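Local coordinates for protein AimR transcriptional regulator (Bacillus phage phi3T, PDB 5ZVV) that activates transcription of the phage aimX locus as a homodimer and, on binding the arbitrium peptide, becomes an inactive monomer, so steering the choice between lysis and lysogeny, at residues A[238-243]-A[360-365]; A[272-277]-A[281-286]; A[309-314]-A[335-340]; A[366-371]-A[375-380]. All blocks are in the same frame, centred on the assembly; numbering follows the deposited sequence.

Contact 1: residues A[238-243]-A[360-365]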
loop_
_atom_site.group_PDB
_atom_site.type_symbol
_atom_site.label_atom_id
_atom_site.label_comp_id
_atom_site.label_asym_id
_atom_site.label_seq_id
_atom_site.Cartn_x
_atom_site.Cartn_y
_atom_site.Cartn_z
ATOM N N LEU A 238 14.447 -18.208 13.565
ATOM C CA LEU A 238 15.647 -19.009 13.787
ATOM C C LEU A 238 15.897 -20.066 12.711
ATOM O O LEU A 238 16.811 -20.881 12.870
ATOM C CB LEU A 238 15.577 -19.680 15.158
ATOM C CG LEU A 238 15.625 -18.752 16.370
ATOM C CD1 LEU A 238 15.247 -19.518 17.628
ATOM C CD2 LEU A 238 17.011 -18.137 16.503
ATOM N N ILE A 239 15.133 -20.058 11.614
ATOM C CA ILE A 239 15.157 -21.178 10.668
ATOM C C ILE A 239 16.547 -21.367 10.068
ATOM O O ILE A 239 17.050 -22.494 9.974
ATOM C CB ILE A 239 14.094 -20.976 9.571
ATOM C CG1 ILE A 239 12.689 -21.203 10.133
ATOM C CG2 ILE A 239 14.351 -21.905 8.390
ATOM C CD1 ILE A 239 11.584 -20.936 9.135
ATOM N N PHE A 240 17.190 -20.278 9.653
ATOM C CA PHE A 240 18.466 -20.367 8.958
ATOM C C PHE A 240 19.670 -20.180 9.873
ATOM O O PHE A 240 20.804 -20.211 9.388
ATOM C CB PHE A 240 18.516 -19.340 7.823
ATOM C CG PHE A 240 17.409 -19.495 6.824
ATOM C CD1 PHE A 240 17.514 -20.408 5.787
ATOM C CD2 PHE A 240 16.254 -18.740 6.932
ATOM C CE1 PHE A 240 16.490 -20.559 4.870
ATOM C CE2 PHE A 240 15.228 -18.882 6.018
ATOM C CZ PHE A 240 15.345 -19.793 4.984
ATOM N N GLU A 241 19.461 -20.001 11.177
ATOM C CA GLU A 241 20.561 -19.781 12.112
ATOM C C GLU A 241 20.930 -21.027 12.908
ATOM O O GLU A 241 22.107 -21.387 12.982
ATOM C CB GLU A 241 20.216 -18.641 13.077
ATOM C CG GLU A 241 20.106 -17.277 12.425
ATOM C CD GLU A 241 19.851 -16.172 13.432
ATOM O OE1 GLU A 241 19.911 -16.448 14.650
ATOM O OE2 GLU A 241 19.593 -15.027 13.004
ATOM N N ASP A 242 19.946 -21.692 13.509
ATOM C CA ASP A 242 20.210 -22.785 14.440
ATOM C C ASP A 242 19.029 -23.742 14.402
ATOM O O ASP A 242 17.896 -23.337 14.678
ATOM C CB ASP A 242 20.429 -22.242 15.859
ATOM C CG ASP A 242 20.947 -23.292 16.827
ATOM O OD1 ASP A 242 20.567 -24.474 16.713
ATOM O OD2 ASP A 242 21.740 -22.927 17.719
ATOM N N TYR A 243 19.294 -25.008 14.072
ATOM C CA TYR A 243 18.215 -25.989 14.011
ATOM C C TYR A 243 17.627 -26.245 15.392
ATOM O O TYR A 243 16.405 -26.213 15.572
ATOM C CB TYR A 243 18.716 -27.298 13.399
ATOM C CG TYR A 243 17.660 -28.382 13.400
ATOM C CD1 TYR A 243 16.651 -28.390 12.447
ATOM C CD2 TYR A 243 17.657 -29.381 14.365
ATOM C CE1 TYR A 243 15.673 -29.367 12.448
ATOM C CE2 TYR A 243 16.682 -30.364 14.372
ATOM C CZ TYR A 243 15.694 -30.350 13.411
ATOM O OH TYR A 243 14.720 -31.321 13.411
ATOM N N ILE A 360 13.650 -15.525 0.558
ATOM C CA ILE A 360 14.349 -15.372 -0.712
ATOM C C ILE A 360 15.775 -15.899 -0.621
ATOM O O ILE A 360 16.408 -16.167 -1.648
ATOM C CB ILE A 360 14.323 -13.895 -1.161
ATOM C CG1 ILE A 360 14.786 -13.763 -2.615
ATOM C CG2 ILE A 360 15.178 -13.036 -0.237
ATOM C CD1 ILE A 360 14.682 -12.360 -3.163
ATOM N N GLN A 361 16.298 -16.070 0.592
ATOM C CA GLN A 361 17.629 -16.641 0.730
ATOM C C GLN A 361 17.663 -18.114 0.351
ATOM O O GLN A 361 18.749 -18.643 0.095
ATOM C CB GLN A 361 18.144 -16.451 2.158
ATOM C CG GLN A 361 17.305 -17.122 3.229
ATOM C CD GLN A 361 17.789 -16.796 4.630
ATOM O OE1 GLN A 361 18.868 -17.222 5.042
ATOM N NE2 GLN A 361 16.995 -16.026 5.368
ATOM N N LEU A 362 16.505 -18.784 0.303
ATOM C CA LEU A 362 16.491 -20.191 -0.101
ATOM C C LEU A 362 17.130 -20.391 -1.468
ATOM O O LEU A 362 18.129 -21.128 -1.561
ATOM C CB LEU A 362 15.061 -20.743 -0.048
ATOM C CG LEU A 362 14.451 -21.065 1.309
ATOM C CD1 LEU A 362 13.016 -21.524 1.125
ATOM C CD2 LEU A 362 15.269 -22.138 1.983
ATOM N N PRO A 363 16.640 -19.774 -2.553
ATOM C CA PRO A 363 17.348 -19.946 -3.830
ATOM C C PRO A 363 18.709 -19.275 -3.843
ATOM O O PRO A 363 19.661 -19.832 -4.407
ATOM C CB PRO A 363 16.387 -19.322 -4.851
ATOM C CG PRO A 363 15.607 -18.343 -4.071
ATOM C CD PRO A 363 15.432 -18.940 -2.718
ATOM N N LEU A 364 18.829 -18.097 -3.222
ATOM C CA LEU A 364 20.111 -17.399 -3.184
ATOM C C LEU A 364 21.202 -18.284 -2.593
ATOM O O LEU A 364 22.261 -18.472 -3.205
ATOM C CB LEU A 364 19.977 -16.100 -2.392
ATOM C CG LEU A 364 19.118 -15.022 -3.057
ATOM C CD1 LEU A 364 18.945 -13.826 -2.135
ATOM C CD2 LEU A 364 19.735 -14.600 -4.380
ATOM N N LEU A 365 20.954 -18.849 -1.403
ATOM C CA LEU A 365 21.898 -19.799 -0.821
ATOM C C LEU A 365 22.229 -20.911 -1.806
ATOM O O LEU A 365 23.399 -21.280 -1.972
ATOM C CB LEU A 365 21.333 -20.392 0.472
ATOM C CG LEU A 365 21.296 -19.512 1.724
ATOM C CD1 LEU A 365 20.495 -20.193 2.825
ATOM C CD2 LEU A 365 22.702 -19.186 2.206
#
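Phe240 meets Gln361 through a flat-on-flat stack, and the glutamine is worth following atom by atom. Its CB leaves the backbone in the direction of the aromatic ring, with CG turned between the backbone N and the carbonyl carbon (chi1 61°). CG then lies over the ring face as a CH-pi contact, 3.8 Å from the centroid of Phe240 and 12° off the ring normal. CD follows over the middle of the ring, and the amide beyond it is nearly parallel to the aromatic plane, 15° apart. OE1 comes 3.2 Å from Phe240 CG, while NE2 lies above the neighbouring CD2-CE2 side, 3.2 Å from Phe240 CD2. NE2 also donates to the backbone O of Tyr358, a bond that helps to fix the rotation of the amide. In the helical-repeat architecture of AimR, assigned to the TPR clan, this stack joins the loop between helices 224-237 and 243-252 to helix 361-369. The opposite face of the ring receives CG2 of the adjacent Ile239. At the edge, in the ring plane, Leu362 CD2 packs 3.5 Å from Phe240 CE1, and Leu365 CD1 approaches Phe240 CD1 obliquely at 4.2 Å.

Contact 2: residues A[272-277]-A[281-286]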
loop_
_atom_site.group_PDB
_atom_site.type_symbol
_atom_site.label_atom_id
_atom_site.label_comp_id
_atom_site.label_asym_id
_atom_site.label_seq_id
_atom_site.Cartn_x
_atom_site.Cartn_y
_atom_site.Cartn_z
ATOM N N PHE A 272 9.248 -28.181 7.550
ATOM C CA PHE A 272 10.107 -27.304 6.766
ATOM C C PHE A 272 11.485 -27.181 7.401
ATOM O O PHE A 272 12.506 -27.236 6.709
ATOM C CB PHE A 272 9.468 -25.924 6.618
ATOM C CG PHE A 272 10.240 -25.002 5.718
ATOM C CD1 PHE A 272 10.208 -25.174 4.343
ATOM C CD2 PHE A 272 11.001 -23.969 6.242
ATOM C CE1 PHE A 272 10.919 -24.328 3.506
ATOM C CE2 PHE A 272 11.714 -23.119 5.412
ATOM C CZ PHE A 272 11.672 -23.300 4.042
ATOM N N LEU A 273 11.531 -27.009 8.724
ATOM C CA LEU A 273 12.813 -26.882 9.410
ATOM C C LEU A 273 13.691 -28.109 9.180
ATOM O O LEU A 273 14.849 -27.991 8.752
ATOM C CB LEU A 273 12.582 -26.668 10.904
ATOM C CG LEU A 273 13.841 -26.470 11.742
ATOM C CD1 LEU A 273 14.518 -25.145 11.405
ATOM C CD2 LEU A 273 13.516 -26.562 13.227
ATOM N N SER A 274 13.154 -29.302 9.460
ATOM C CA SER A 274 13.962 -30.513 9.357
ATOM C C SER A 274 14.317 -30.828 7.910
ATOM O O SER A 274 15.382 -31.398 7.649
ATOM C CB SER A 274 13.236 -31.692 10.007
ATOM O OG SER A 274 12.010 -31.973 9.354
ATOM N N ASN A 275 13.444 -30.474 6.962
ATOM C CA ASN A 275 13.813 -30.576 5.553
ATOM C C ASN A 275 14.972 -29.647 5.221
ATOM O O ASN A 275 15.896 -30.028 4.491
ATOM C CB ASN A 275 12.612 -30.251 4.667
ATOM C CG ASN A 275 11.603 -31.374 4.621
ATOM O OD1 ASN A 275 11.913 -32.520 4.949
ATOM N ND2 ASN A 275 10.387 -31.052 4.203
ATOM N N ILE A 276 14.938 -28.421 5.750
ATOM C CA ILE A 276 16.001 -27.451 5.497
ATOM C C ILE A 276 17.332 -27.977 6.015
ATOM O O ILE A 276 18.354 -27.929 5.320
ATOM C CB ILE A 276 15.649 -26.092 6.130
ATOM C CG1 ILE A 276 14.608 -25.361 5.286
ATOM C CG2 ILE A 276 16.896 -25.228 6.303
ATOM C CD1 ILE A 276 15.085 -25.050 3.896
ATOM N N TRP A 277 17.341 -28.491 7.241
ATOM C CA TRP A 277 18.581 -28.942 7.856
ATOM C C TRP A 277 18.849 -30.425 7.641
ATOM O O TRP A 277 19.834 -30.944 8.179
ATOM C CB TRP A 277 18.568 -28.619 9.351
ATOM C CG TRP A 277 18.581 -27.147 9.612
ATOM C CD1 TRP A 277 17.509 -26.303 9.606
ATOM C CD2 TRP A 277 19.726 -26.339 9.907
ATOM N NE1 TRP A 277 17.913 -25.021 9.886
ATOM C CE2 TRP A 277 19.271 -25.015 10.073
ATOM C CE3 TRP A 277 21.090 -26.607 10.049
ATOM C CZ2 TRP A 277 20.133 -23.962 10.374
ATOM C CZ3 TRP A 277 21.946 -25.558 10.350
ATOM C CH2 TRP A 277 21.462 -24.254 10.506
ATOM N N ASN A 281 12.759 -36.125 10.173
ATOM C CA ASN A 281 11.483 -35.460 9.932
ATOM C C ASN A 281 10.354 -36.386 10.370
ATOM O O ASN A 281 10.070 -37.388 9.705
ATOM C CB ASN A 281 11.343 -35.087 8.457
ATOM C CG ASN A 281 10.208 -34.110 8.203
ATOM O OD1 ASN A 281 9.275 -33.992 8.999
ATOM N ND2 ASN A 281 10.287 -33.398 7.086
ATOM N N GLN A 282 9.707 -36.043 11.480
ATOM C CA GLN A 282 8.546 -36.771 11.965
ATOM C C GLN A 282 7.231 -36.107 11.590
ATOM O O GLN A 282 6.171 -36.620 11.957
ATOM C CB GLN A 282 8.607 -36.917 13.487
ATOM C CG GLN A 282 9.885 -37.522 14.019
ATOM C CD GLN A 282 9.938 -37.486 15.529
ATOM O OE1 GLN A 282 9.279 -36.661 16.163
ATOM N NE2 GLN A 282 10.714 -38.388 16.118
ATOM N N TRP A 283 7.270 -34.986 10.868
ATOM C CA TRP A 283 6.103 -34.125 10.715
ATOM C C TRP A 283 5.618 -34.030 9.274
ATOM O O TRP A 283 4.872 -33.106 8.937
ATOM C CB TRP A 283 6.414 -32.736 11.269
ATOM C CG TRP A 283 6.917 -32.786 12.676
ATOM C CD1 TRP A 283 6.167 -32.818 13.814
ATOM C CD2 TRP A 283 8.283 -32.836 13.093
ATOM N NE1 TRP A 283 6.982 -32.880 14.915
ATOM C CE2 TRP A 283 8.289 -32.889 14.500
ATOM C CE3 TRP A 283 9.505 -32.836 12.413
ATOM C CZ2 TRP A 283 9.468 -32.940 15.240
ATOM C CZ3 TRP A 283 10.673 -32.886 13.149
ATOM C CH2 TRP A 283 10.647 -32.937 14.547
ATOM N N VAL A 284 6.026 -34.964 8.416
ATOM C CA VAL A 284 5.502 -35.006 7.057
ATOM C C VAL A 284 4.001 -35.255 7.115
ATOM O O VAL A 284 3.538 -36.210 7.749
ATOM C CB VAL A 284 6.213 -36.090 6.233
ATOM C CG1 VAL A 284 5.651 -36.136 4.818
ATOM C CG2 VAL A 284 7.712 -35.845 6.215
ATOM N N ASN A 285 3.233 -34.388 6.464
ATOM C CA ASN A 285 1.780 -34.517 6.433
ATOM C C ASN A 285 1.396 -35.362 5.225
ATOM O O ASN A 285 1.537 -34.922 4.079
ATOM C CB ASN A 285 1.119 -33.143 6.377
ATOM C CG ASN A 285 -0.367 -33.189 6.699
ATOM O OD1 ASN A 285 -1.067 -34.143 6.354
ATOM N ND2 ASN A 285 -0.856 -32.148 7.361
ATOM N N TYR A 286 0.915 -36.579 5.481
ATOM C CA TYR A 286 0.483 -37.496 4.435
ATOM C C TYR A 286 -1.020 -37.451 4.191
ATOM O O TYR A 286 -1.505 -38.120 3.275
ATOM C CB TYR A 286 0.898 -38.928 4.789
ATOM C CG TYR A 286 2.395 -39.149 4.839
ATOM C CD1 TYR A 286 3.112 -39.424 3.682
ATOM C CD2 TYR A 286 3.092 -39.092 6.042
ATOM C CE1 TYR A 286 4.482 -39.632 3.717
ATOM C CE2 TYR A 286 4.464 -39.300 6.090
ATOM C CZ TYR A 286 5.154 -39.570 4.922
ATOM O OH TYR A 286 6.516 -39.777 4.950
#
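Asn281 and Ser274 bury the largest areas here, and Asn275 supplies the hydrogen bond across the contact. The carboxamide of Asn281 is split between two tasks. Its ND2 donates to Asn275 OD1 at 2.8 Å, a bent bond with an N-H...O angle of 137°. The acceptor lies almost in the amide plane of Asn281, but the donor stands above the carbonyl plane of Asn275 (54° out of it), and the two amides are inclined by 62°. On the other branch, Asn281 OD1 accepts from the backbone N of Trp283 at 2.9 Å, forming an Asx turn. With both ends of the amide engaged, its rotation is well defined: one end holds the turn and the other ties that turn to the helix.

Ser274 fits beside this group, its OG 3.0 Å from Asn281 CG, without a hydrogen bond to the amide. The hydroxyl is instead bonded to the backbone O of Leu270, one turn earlier in its own helix. OG also lies at the indole edge of Trp283, near the ring plane and 4.0 Å from CE3.

The contact thus folds the loop 281-286 back on the C-terminal part of helix 260-277. Trp283 continues along that helix to Asp267 and Leu270, Asn275 packs on Phe299 of helix 291-304, and Ser274 touches Tyr243 of helix 243-252.

Contact 3: residues A[309-314]-A[335-340]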
loop_
_atom_site.group_PDB
_atom_site.type_symbol
_atom_site.label_atom_id
_atom_site.label_comp_id
_atom_site.label_asym_id
_atom_site.label_seq_id
_atom_site.Cartn_x
_atom_site.Cartn_y
_atom_site.Cartn_z
ATOM N N GLU A 309 7.836 -39.163 -6.949
ATOM C CA GLU A 309 6.692 -38.778 -6.126
ATOM C C GLU A 309 6.653 -37.269 -5.898
ATOM O O GLU A 309 5.580 -36.651 -5.957
ATOM C CB GLU A 309 6.736 -39.538 -4.798
ATOM C CG GLU A 309 6.411 -41.026 -4.930
ATOM C CD GLU A 309 6.873 -41.854 -3.738
ATOM O OE1 GLU A 309 8.083 -41.848 -3.433
ATOM O OE2 GLU A 309 6.025 -42.518 -3.107
ATOM N N ALA A 310 7.815 -36.660 -5.646
ATOM C CA ALA A 310 7.883 -35.210 -5.492
ATOM C C ALA A 310 7.412 -34.500 -6.756
ATOM O O ALA A 310 6.602 -33.569 -6.697
ATOM C CB ALA A 310 9.309 -34.788 -5.137
ATOM N N THR A 311 7.914 -34.936 -7.914
ATOM C CA THR A 311 7.505 -34.344 -9.183
ATOM C C THR A 311 6.023 -34.565 -9.447
ATOM O O THR A 311 5.373 -33.724 -10.077
ATOM C CB THR A 311 8.351 -34.920 -10.323
ATOM O OG1 THR A 311 9.734 -34.626 -10.084
ATOM C CG2 THR A 311 7.943 -34.325 -11.664
ATOM N N GLU A 312 5.467 -35.678 -8.969
ATOM C CA GLU A 312 4.025 -35.882 -9.071
ATOM C C GLU A 312 3.271 -34.834 -8.260
ATOM O O GLU A 312 2.318 -34.212 -8.751
ATOM C CB GLU A 312 3.672 -37.294 -8.606
ATOM C CG GLU A 312 2.274 -37.748 -8.970
ATOM C CD GLU A 312 2.114 -39.251 -8.859
ATOM O OE1 GLU A 312 2.942 -39.890 -8.171
ATOM O OE2 GLU A 312 1.168 -39.796 -9.469
ATOM N N ILE A 313 3.700 -34.613 -7.014
ATOM C CA ILE A 313 3.052 -33.606 -6.176
ATOM C C ILE A 313 3.168 -32.222 -6.809
ATOM O O ILE A 313 2.204 -31.446 -6.818
ATOM C CB ILE A 313 3.642 -33.636 -4.754
ATOM C CG1 ILE A 313 3.325 -34.971 -4.077
ATOM C CG2 ILE A 313 3.109 -32.476 -3.927
ATOM C CD1 ILE A 313 3.871 -35.085 -2.672
ATOM N N LEU A 314 4.340 -31.893 -7.359
ATOM C CA LEU A 314 4.524 -30.576 -7.964
ATOM C C LEU A 314 3.695 -30.427 -9.236
ATOM O O LEU A 314 3.173 -29.341 -9.522
ATOM C CB LEU A 314 6.007 -30.332 -8.248
ATOM C CG LEU A 314 6.925 -30.293 -7.019
ATOM C CD1 LEU A 314 8.375 -30.089 -7.422
ATOM C CD2 LEU A 314 6.490 -29.210 -6.042
ATOM N N GLY A 335 13.718 -26.237 -8.673
ATOM C CA GLY A 335 15.145 -26.062 -8.879
ATOM C C GLY A 335 15.966 -27.112 -8.159
ATOM O O GLY A 335 16.977 -27.589 -8.684
ATOM N N LEU A 336 15.552 -27.482 -6.945
ATOM C CA LEU A 336 16.229 -28.565 -6.239
ATOM C C LEU A 336 16.223 -29.844 -7.065
ATOM O O LEU A 336 17.214 -30.580 -7.089
ATOM C CB LEU A 336 15.579 -28.805 -4.877
ATOM C CG LEU A 336 15.889 -27.782 -3.783
ATOM C CD1 LEU A 336 15.209 -28.175 -2.480
ATOM C CD2 LEU A 336 17.388 -27.647 -3.586
ATOM N N ILE A 337 15.117 -30.118 -7.761
ATOM C CA ILE A 337 15.062 -31.313 -8.598
ATOM C C ILE A 337 15.897 -31.124 -9.860
ATOM O O ILE A 337 16.775 -31.937 -10.173
ATOM C CB ILE A 337 13.602 -31.665 -8.934
ATOM C CG1 ILE A 337 12.891 -32.227 -7.700
ATOM C CG2 ILE A 337 13.538 -32.645 -10.101
ATOM C CD1 ILE A 337 11.429 -32.548 -7.931
ATOM N N SER A 338 15.648 -30.041 -10.597
ATOM C CA SER A 338 16.229 -29.880 -11.926
ATOM C C SER A 338 17.691 -29.456 -11.881
ATOM O O SER A 338 18.435 -29.733 -12.828
ATOM C CB SER A 338 15.431 -28.853 -12.728
ATOM O OG SER A 338 15.676 -27.539 -12.251
ATOM N N GLN A 339 18.112 -28.781 -10.809
ATOM C CA GLN A 339 19.423 -28.132 -10.737
ATOM C C GLN A 339 19.621 -27.136 -11.877
ATOM O O GLN A 339 20.750 -26.865 -12.292
ATOM C CB GLN A 339 20.563 -29.155 -10.714
ATOM C CG GLN A 339 20.643 -29.956 -9.431
ATOM C CD GLN A 339 21.870 -30.844 -9.375
ATOM O OE1 GLN A 339 22.283 -31.418 -10.383
ATOM N NE2 GLN A 339 22.465 -30.954 -8.193
ATOM N N ASP A 340 18.523 -26.589 -12.389
ATOM C CA ASP A 340 18.553 -25.574 -13.430
ATOM C C ASP A 340 18.411 -24.203 -12.781
ATOM O O ASP A 340 17.487 -23.977 -11.992
ATOM C CB ASP A 340 17.433 -25.814 -14.443
ATOM C CG ASP A 340 17.587 -24.980 -15.697
ATOM O OD1 ASP A 340 18.492 -24.121 -15.741
ATOM O OD2 ASP A 340 16.796 -25.183 -16.641
#
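Ile337 points its side chain at the face of helix 307-318 that carries Ala310, Thr311 and Leu314, joining two helices of the all-helical, TPR-like part of AimR. A single methyl, Ile337 CD1, makes every close side-chain approach across the contact. The isoleucine is extended through CG1 (chi2 178°), which carries CD1 out toward helix 307-318, and the three partners receive it from different directions.

Leu314 comes head-on: the two side chains reach toward each other tip to tip, with Leu314 CD1 at 4.0 Å from Ile337 CD1. Thr311 is set differently, its side chain running at a slant to the isoleucine, and it offers the hydroxyl rather than the methyl, with Thr311 OG1 3.4 Å from Ile337 CD1. This OG1 sits beside the backbone N (chi1 -60°), where it is hydrogen-bonded to the backbone O of Ile307, one turn back. The oxygen is therefore satisfied within its own helix although a methyl lies against it. Ala310, one residue before Thr311 and one turn before Leu314, presents its CB to the same methyl and also packs on Tyr301 and Ile302 of helix 291-304, which extends the apolar layer to a third helix.

Just beyond the meeting point, helix 324-338 ends at an ST turn, in which the backbone N of Asp340 donates to Ser338 OG at 3.0 Å.

Contact 4: residues A[366-371]-A[375-380]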
loop_
_atom_site.group_PDB
_atom_site.type_symbol
_atom_site.label_atom_id
_atom_site.label_comp_id
_atom_site.label_asym_id
_atom_site.label_seq_id
_atom_site.Cartn_x
_atom_site.Cartn_y
_atom_site.Cartn_z
ATOM N N GLN A 366 21.212 -21.439 -2.489
ATOM C CA GLN A 366 21.463 -22.490 -3.464
ATOM C C GLN A 366 22.283 -21.960 -4.633
ATOM O O GLN A 366 23.171 -22.654 -5.140
ATOM C CB GLN A 366 20.142 -23.087 -3.945
ATOM C CG GLN A 366 20.299 -24.424 -4.637
ATOM C CD GLN A 366 20.919 -25.479 -3.743
ATOM O OE1 GLN A 366 20.743 -25.462 -2.525
ATOM N NE2 GLN A 366 21.658 -26.403 -4.347
ATOM N N LEU A 367 22.013 -20.725 -5.061
ATOM C CA LEU A 367 22.872 -20.101 -6.061
ATOM C C LEU A 367 24.282 -19.905 -5.526
ATOM O O LEU A 367 25.251 -19.964 -6.292
ATOM C CB LEU A 367 22.278 -18.766 -6.512
ATOM C CG LEU A 367 21.015 -18.829 -7.374
ATOM C CD1 LEU A 367 20.513 -17.431 -7.697
ATOM C CD2 LEU A 367 21.274 -19.611 -8.652
ATOM N N GLU A 368 24.419 -19.692 -4.213
ATOM C CA GLU A 368 25.741 -19.503 -3.626
ATOM C C GLU A 368 26.542 -20.798 -3.642
ATOM O O GLU A 368 27.751 -20.782 -3.899
ATOM C CB GLU A 368 25.614 -18.969 -2.199
ATOM C CG GLU A 368 26.949 -18.691 -1.531
ATOM C CD GLU A 368 26.798 -18.194 -0.109
ATOM O OE1 GLU A 368 27.807 -18.185 0.629
ATOM O OE2 GLU A 368 25.673 -17.808 0.271
ATOM N N ARG A 369 25.886 -21.929 -3.362
ATOM C CA ARG A 369 26.569 -23.216 -3.441
ATOM C C ARG A 369 27.036 -23.517 -4.858
ATOM O O ARG A 369 28.072 -24.164 -5.046
ATOM C CB ARG A 369 25.652 -24.339 -2.955
ATOM C CG ARG A 369 25.150 -24.209 -1.524
ATOM C CD ARG A 369 24.314 -25.433 -1.161
ATOM N NE ARG A 369 23.642 -25.314 0.130
ATOM C CZ ARG A 369 22.826 -26.238 0.630
ATOM N NH1 ARG A 369 22.585 -27.349 -0.053
ATOM N NH2 ARG A 369 22.252 -26.055 1.810
HETATM N N MSE A 370 26.294 -23.058 -5.862
HETATM C CA MSE A 370 26.599 -23.378 -7.251
HETATM C C MSE A 370 27.643 -22.435 -7.838
HETATM O O MSE A 370 27.914 -22.464 -9.038
HETATM C CB MSE A 370 25.323 -23.341 -8.094
HETATM C CG MSE A 370 24.223 -24.261 -7.582
HETATM SE SE MSE A 370 22.519 -24.002 -8.497
HETATM C CE MSE A 370 22.945 -24.868 -10.197
ATOM N N GLY A 371 28.229 -21.599 -6.984
ATOM C CA GLY A 371 29.320 -20.746 -7.401
ATOM C C GLY A 371 28.929 -19.399 -7.963
ATOM O O GLY A 371 29.592 -18.910 -8.885
ATOM N N GLU A 375 28.524 -11.241 -3.781
ATOM C CA GLU A 375 28.153 -9.832 -3.703
ATOM C C GLU A 375 26.914 -9.540 -4.541
ATOM O O GLU A 375 26.012 -8.815 -4.099
ATOM C CB GLU A 375 29.329 -8.958 -4.140
ATOM C CG GLU A 375 30.421 -8.840 -3.089
ATOM C CD GLU A 375 31.678 -8.185 -3.623
ATOM O OE1 GLU A 375 32.163 -8.611 -4.693
ATOM O OE2 GLU A 375 32.177 -7.240 -2.976
ATOM N N LEU A 376 26.847 -10.102 -5.752
ATOM C CA LEU A 376 25.639 -9.972 -6.559
ATOM C C LEU A 376 24.442 -10.598 -5.856
ATOM O O LEU A 376 23.340 -10.040 -5.876
ATOM C CB LEU A 376 25.849 -10.606 -7.934
ATOM C CG LEU A 376 26.939 -9.979 -8.804
ATOM C CD1 LEU A 376 26.891 -10.538 -10.217
ATOM C CD2 LEU A 376 26.809 -8.464 -8.817
ATOM N N LEU A 377 24.645 -11.754 -5.218
ATOM C CA LEU A 377 23.564 -12.385 -4.468
ATOM C C LEU A 377 23.109 -11.506 -3.312
ATOM O O LEU A 377 21.907 -11.394 -3.042
ATOM C CB LEU A 377 24.009 -13.754 -3.958
ATOM C CG LEU A 377 24.381 -14.785 -5.023
ATOM C CD1 LEU A 377 24.846 -16.072 -4.369
ATOM C CD2 LEU A 377 23.209 -15.048 -5.957
ATOM N N ASN A 378 24.056 -10.869 -2.617
ATOM C CA ASN A 378 23.694 -9.962 -1.533
ATOM C C ASN A 378 22.932 -8.750 -2.048
ATOM O O ASN A 378 22.063 -8.222 -1.345
ATOM C CB ASN A 378 24.945 -9.520 -0.774
ATOM C CG ASN A 378 25.511 -10.618 0.105
ATOM O OD1 ASN A 378 24.772 -11.455 0.625
ATOM N ND2 ASN A 378 26.829 -10.620 0.277
ATOM N N LEU A 379 23.241 -8.293 -3.263
ATOM C CA LEU A 379 22.462 -7.207 -3.848
ATOM C C LEU A 379 21.061 -7.668 -4.234
ATOM O O LEU A 379 20.108 -6.885 -4.149
ATOM C CB LEU A 379 23.189 -6.632 -5.063
ATOM C CG LEU A 379 24.533 -5.950 -4.792
ATOM C CD1 LEU A 379 25.196 -5.547 -6.100
ATOM C CD2 LEU A 379 24.356 -4.743 -3.881
ATOM N N ILE A 380 20.916 -8.927 -4.654
ATOM C CA ILE A 380 19.598 -9.445 -5.009
ATOM C C ILE A 380 18.710 -9.568 -3.776
ATOM O O ILE A 380 17.500 -9.327 -3.851
ATOM C CB ILE A 380 19.736 -10.794 -5.742
ATOM C CG1 ILE A 380 20.500 -10.618 -7.053
ATOM C CG2 ILE A 380 18.367 -11.406 -6.017
ATOM C CD1 ILE A 380 20.873 -11.923 -7.716
#
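A helical hairpin near the C terminus brings Leu377 of helix 374-380 against Leu367 and Glu368 of helix 361-369. Leu377 inserts both of its methyls. CD2 lies on Leu367, 3.9 Å from its CB and 4.0 Å from its CD1, the two leucines meeting at a slant. CD1 presses instead on backbone, 3.6 Å from Glu368 CA, and lies 3.7 Å from Glu368 CB. The acidic chain itself runs on, extended, with CG opposite the backbone N (chi1 -178°), and the leucine touches the residue at CA and CB.

A Schellman motif closes helix 361-369 at the turn of this hairpin: Gly371, with positive phi, is the C-prime residue, its N bonded to Glu368 O, while Ala372 N reaches Leu367 O. Leu367 also packs on Ile348 of helix 341-353. Helix 374-380 lies at the dimer interface, where Leu376 packs on Leu376 of the second subunit, Ile380 on Ile380 of that subunit, and Leu379 on its Tyr345.

How the contacts relate
Along the chain, contact 1 opens first, at the loop before helix 243-252, and closes 117 residues later on helix 361-369. Contacts 2 and 3 fall in succession within that long loop: one folds the chain back after helix 260-277, the other joins helix 307-318 to 324-338. Contact 4 follows in series, a short hairpin that shares helix 361-369 with contact 1. Contacts 1 and 2 touch, through Trp277 NE1 bonded to Ile239 O and Leu362 against Ile276. Contact 4 abuts contact 1 through Leu364 and contact 3 through selenomethionine Met370, whose CE lies against Gln339 O, linking the middle helices to the C-terminal dimer interface.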